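Acetyl-CoA acetyltransferase (Elizabethkingia anophelis NUHP1, PDB 6BN2) probably catalyses the reversible condensation of two acetyl-CoA molecules into acetoacetyl-CoA and free coenzyme A, as thiolases of this class do. Local coordinates at residues M61-V64 and G68-Q71; Y175-E180 and F327-L332. All blocks are in the same frame, centred on the assembly; numbering follows the deposited sequence.

Contact 1 (M61-V64 and G68-Q71)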
loop_
_atom_site.group_PDB
_atom_site.type_symbol
_atom_site.label_atom_id
_atom_site.label_comp_id
_atom_site.label_asym_id
_atom_site.label_seq_id
_atom_site.Cartn_x
_atom_site.Cartn_y
_atom_site.Cartn_z
ATOM N N MET A 61 2.563 -7.146 -0.964
ATOM C CA MET A 61 2.016 -7.721 0.264
ATOM C C MET A 61 0.995 -6.784 0.887
ATOM O O MET A 61 1.315 -5.626 1.195
ATOM C CB MET A 61 3.123 -8.031 1.281
ATOM C CG MET A 61 4.052 -9.161 0.829
ATOM S SD MET A 61 3.225 -10.786 0.653
ATOM C CE MET A 61 3.297 -11.360 2.368
ATOM N N GLY A 62 -0.210 -7.303 1.115
ATOM C CA GLY A 62 -1.193 -6.567 1.905
ATOM C C GLY A 62 -0.757 -6.468 3.359
ATOM O O GLY A 62 -0.166 -7.390 3.915
ATOM N N ASN A 63 -1.048 -5.318 3.973
ATOM C CA ASN A 63 -0.610 -5.067 5.346
ATOM C C ASN A 63 -1.348 -3.824 5.833
ATOM O O ASN A 63 -1.082 -2.736 5.333
ATOM C CB ASN A 63 0.910 -4.890 5.332
ATOM C CG ASN A 63 1.547 -4.827 6.715
ATOM O OD1 ASN A 63 0.966 -5.177 7.762
ATOM N ND2 ASN A 63 2.771 -4.393 6.714
ATOM N N VAL A 64 -2.316 -3.980 6.741
ATOM C CA VAL A 64 -3.200 -2.862 7.064
ATOM C C VAL A 64 -2.587 -1.969 8.133
ATOM O O VAL A 64 -2.773 -0.740 8.116
ATOM C CB VAL A 64 -4.567 -3.387 7.516
ATOM C CG1 VAL A 64 -5.474 -2.215 7.915
ATOM C CG2 VAL A 64 -5.192 -4.193 6.380
ATOM N N GLY A 68 5.256 0.759 13.283
ATOM C CA GLY A 68 6.277 0.119 14.077
ATOM C C GLY A 68 6.872 -1.127 13.468
ATOM O O GLY A 68 7.737 -1.747 14.106
ATOM N N GLU A 69 6.442 -1.516 12.260
ATOM C CA GLU A 69 7.052 -2.657 11.590
ATOM C C GLU A 69 8.418 -2.329 11.014
ATOM O O GLU A 69 9.134 -3.240 10.592
ATOM C CB GLU A 69 6.151 -3.158 10.465
ATOM C CG GLU A 69 4.806 -3.644 10.961
ATOM C CD GLU A 69 3.958 -4.148 9.814
ATOM O OE1 GLU A 69 3.025 -4.932 10.081
ATOM O OE2 GLU A 69 4.229 -3.733 8.646
ATOM N N GLY A 70 8.800 -1.057 10.998
ATOM C CA GLY A 70 10.057 -0.673 10.399
ATOM C C GLY A 70 9.905 -0.315 8.931
ATOM O O GLY A 70 8.849 -0.480 8.307
ATOM N N GLN A 71 11.006 0.188 8.375
ATOM C CA GLN A 71 11.002 0.681 7.004
ATOM C C GLN A 71 10.723 -0.442 6.007
ATOM O O GLN A 71 11.264 -1.541 6.126
ATOM C CB GLN A 71 12.356 1.321 6.698
ATOM C CG GLN A 71 12.336 2.155 5.425
ATOM C CD GLN A 71 13.721 2.644 5.044
ATOM O OE1 GLN A 71 14.616 1.860 4.775
ATOM N NE2 GLN A 71 13.891 3.965 5.005
#
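The carboxylate of Glu-69 overlaps the carboxamide end of Asn-63, the two flat groups arriving from opposite directions and lying nearly coplanar, their planes only 19° apart. Side chains reaching from both sides can thus bring polar groups together although the backbones stay well separated: the CA atoms of Asn-63 and Glu-69 are 10.2 Å from each other, and no other residues of the two segments touch. Asn-63 contributes by directing its CG anti to its own backbone N (chi1 -171°), which carries the amide across to the loop; the chain of Glu-69, extended beyond CG, covers the rest. Asn-63 CG lies 3.5 Å from Glu-69 OE2 and 3.7 Å from Glu-69 OE1, so both carboxylate oxygens face the amide. The pair joins the chain around strand 59-62 to the loop that follows. That loop also meets the second subunit, where Asp-153 of that subunit accepts hydrogen bonds from the backbone N of Gly-68 and of Gly-70. Strand 59-62 runs between strands 89-93 and 117-125 of the central sheet, while Glu-69 packs on Ala-34 of helix 34-48 and Gln-76 of helix 73-80 binds the carbonyls of Glu-69 and Gln-71.

Contact 2 (Y175-E180 and F327-L332)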
loop_
_atom_site.group_PDB
_atom_site.type_symbol
_atom_site.label_atom_id
_atom_site.label_comp_id
_atom_site.label_asym_id
_atom_site.label_seq_id
_atom_site.Cartn_x
_atom_site.Cartn_y
_atom_site.Cartn_z
ATOM N N TYR A 175 -31.264 -6.367 7.316
ATOM C CA TYR A 175 -31.482 -7.607 6.582
ATOM C C TYR A 175 -32.187 -8.678 7.412
ATOM O O TYR A 175 -32.294 -9.827 6.964
ATOM C CB TYR A 175 -30.149 -8.109 6.017
ATOM C CG TYR A 175 -29.781 -7.303 4.797
ATOM C CD1 TYR A 175 -30.343 -7.595 3.560
ATOM C CD2 TYR A 175 -28.924 -6.214 4.885
ATOM C CE1 TYR A 175 -30.047 -6.832 2.436
ATOM C CE2 TYR A 175 -28.620 -5.449 3.761
ATOM C CZ TYR A 175 -29.180 -5.772 2.545
ATOM O OH TYR A 175 -28.894 -5.023 1.422
ATOM N N ASN A 176 -32.698 -8.313 8.590
ATOM C CA ASN A 176 -33.481 -9.208 9.448
ATOM C C ASN A 176 -32.729 -10.510 9.718
ATOM O O ASN A 176 -33.237 -11.621 9.511
ATOM C CB ASN A 176 -34.863 -9.486 8.849
ATOM C CG ASN A 176 -35.813 -10.132 9.850
ATOM O OD1 ASN A 176 -35.672 -9.958 11.062
ATOM N ND2 ASN A 176 -36.784 -10.885 9.344
ATOM N N ILE A 177 -31.502 -10.363 10.205
ATOM C CA ILE A 177 -30.656 -11.492 10.571
ATOM C C ILE A 177 -30.564 -11.512 12.088
ATOM O O ILE A 177 -30.034 -10.578 12.694
ATOM C CB ILE A 177 -29.271 -11.385 9.926
ATOM C CG1 ILE A 177 -29.448 -11.349 8.398
ATOM C CG2 ILE A 177 -28.401 -12.555 10.384
ATOM C CD1 ILE A 177 -28.219 -10.890 7.637
ATOM N N THR A 178 -31.086 -12.564 12.701
ATOM C CA THR A 178 -31.279 -12.579 14.143
ATOM C C THR A 178 -30.035 -13.073 14.877
ATOM O O THR A 178 -29.121 -13.660 14.298
ATOM C CB THR A 178 -32.469 -13.466 14.510
ATOM O OG1 THR A 178 -32.161 -14.833 14.204
ATOM C CG2 THR A 178 -33.716 -13.051 13.736
ATOM N N ARG A 179 -30.037 -12.848 16.196
ATOM C CA ARG A 179 -29.008 -13.407 17.070
ATOM C C ARG A 179 -28.899 -14.919 16.900
ATOM O O ARG A 179 -27.795 -15.470 16.784
ATOM C CB ARG A 179 -29.331 -13.038 18.523
ATOM C CG ARG A 179 -28.658 -13.900 19.597
ATOM C CD ARG A 179 -27.169 -13.630 19.619
ATOM N NE ARG A 179 -26.460 -14.397 20.652
ATOM C CZ ARG A 179 -26.270 -13.975 21.899
ATOM N NH1 ARG A 179 -26.765 -12.806 22.295
ATOM N NH2 ARG A 179 -25.587 -14.722 22.753
ATOM N N GLU A 180 -30.043 -15.609 16.884
ATOM C CA GLU A 180 -30.021 -17.065 16.768
ATOM C C GLU A 180 -29.424 -17.508 15.439
ATOM O O GLU A 180 -28.671 -18.489 15.385
ATOM C CB GLU A 180 -31.434 -17.628 16.932
ATOM C CG GLU A 180 -32.004 -17.502 18.345
ATOM C CD GLU A 180 -32.477 -16.093 18.717
ATOM O OE1 GLU A 180 -32.561 -15.199 17.834
ATOM O OE2 GLU A 180 -32.772 -15.885 19.915
ATOM N N PHE A 327 -17.875 -10.976 10.260
ATOM C CA PHE A 327 -18.895 -11.241 11.264
ATOM C C PHE A 327 -19.811 -12.312 10.690
ATOM O O PHE A 327 -19.966 -12.411 9.466
ATOM C CB PHE A 327 -19.738 -9.989 11.588
ATOM C CG PHE A 327 -18.934 -8.825 12.102
ATOM C CD1 PHE A 327 -18.769 -8.639 13.464
ATOM C CD2 PHE A 327 -18.348 -7.925 11.221
ATOM C CE1 PHE A 327 -18.032 -7.575 13.951
ATOM C CE2 PHE A 327 -17.597 -6.856 11.698
ATOM C CZ PHE A 327 -17.435 -6.685 13.063
ATOM N N SER A 328 -20.426 -13.106 11.568
ATOM C CA SER A 328 -21.415 -14.065 11.082
ATOM C C SER A 328 -22.510 -13.353 10.296
ATOM O O SER A 328 -23.008 -13.872 9.284
ATOM C CB SER A 328 -22.027 -14.850 12.242
ATOM O OG SER A 328 -21.066 -15.711 12.852
ATOM N N VAL A 329 -22.892 -12.150 10.735
ATOM C CA VAL A 329 -23.963 -11.453 10.028
ATOM C C VAL A 329 -23.538 -11.081 8.616
ATOM O O VAL A 329 -24.367 -11.073 7.699
ATOM C CB VAL A 329 -24.434 -10.218 10.821
ATOM C CG1 VAL A 329 -23.309 -9.175 10.956
ATOM C CG2 VAL A 329 -25.698 -9.611 10.167
ATOM N N VAL A 330 -22.256 -10.786 8.404
ATOM C CA VAL A 330 -21.775 -10.482 7.057
ATOM C C VAL A 330 -21.876 -11.715 6.170
ATOM O O VAL A 330 -22.347 -11.645 5.026
ATOM C CB VAL A 330 -20.342 -9.928 7.116
ATOM C CG1 VAL A 330 -19.714 -9.855 5.714
ATOM C CG2 VAL A 330 -20.365 -8.554 7.781
ATOM N N GLY A 331 -21.463 -12.872 6.690
ATOM C CA GLY A 331 -21.591 -14.093 5.910
ATOM C C GLY A 331 -23.035 -14.365 5.543
ATOM O O GLY A 331 -23.361 -14.642 4.382
ATOM N N LEU A 332 -23.927 -14.253 6.529
ATOM C CA LEU A 332 -25.340 -14.517 6.286
ATOM C C LEU A 332 -25.938 -13.505 5.319
ATOM O O LEU A 332 -26.737 -13.867 4.449
ATOM C CB LEU A 332 -26.108 -14.498 7.605
ATOM C CG LEU A 332 -25.799 -15.691 8.514
ATOM C CD1 LEU A 332 -26.294 -15.454 9.929
ATOM C CD2 LEU A 332 -26.428 -16.961 7.934
#
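Ile-177 meets one face of helix 328-338 with two of its branches, crossing Val-329 and Leu-332 at a slant. The two partners stand three residues apart on the helix, about one turn, and each methyl of the isoleucine has its closest partner on a different one, though both also lie near the other residue. Its CD1 methyl comes 3.8 Å from Val-329 CG2, while its other methyl, CG2, rests 3.6 Å from Leu-332 CD1. With chi1 at -59°, Ile-177 CG2 is turned anti to the backbone N, where it meets Leu-332 CD1, and the extended chi2 (165°) carries CD1 to Val-329. Of the Val-329 side chain, CG2 makes the approach, also sitting 4.0 Å from Ile-177 CB; the carbonyl O of Val-329 lies 3.9 Å from Ile-177 CD1. The CA atoms of Ile-177 and Val-329 are 6.7 Å apart. Val-329 also packs on Cys-171 and Ala-172 of helix 169-174, and Lys-336 of helix 328-338 binds the carbonyl of Tyr-175. The contact thus ties the turn between helices 169-174 and 179-198, in the N-terminal thiolase family region, to a helix of the C-terminal one. No hydrogen bond or salt bridge spans the two segments; the fit rests on methyl groups in van der Waals contact, so shape and the exclusion of water, rather than bond direction, would set it.

How the contacts relate
The two contacts illustrate how chemistry can change with place and with distance along the chain. Contact 1 is local and polar, closing a short loop following a sheet strand; one of its touching residues is buried and the other partly exposed, and its loop meets the second subunit. Contact 2 spans 146 intervening residues and is apolar and more deeply enclosed, joining a turn to a helix from the other family region, with no other protein chain of the assembly touching it. They share no helix or strand and lie on opposite sides of the chain's centre. The centres of contact 1 and contact 2 are about 32 Å apart, and the nearest atoms of contact 1 and contact 2 about 14 Å.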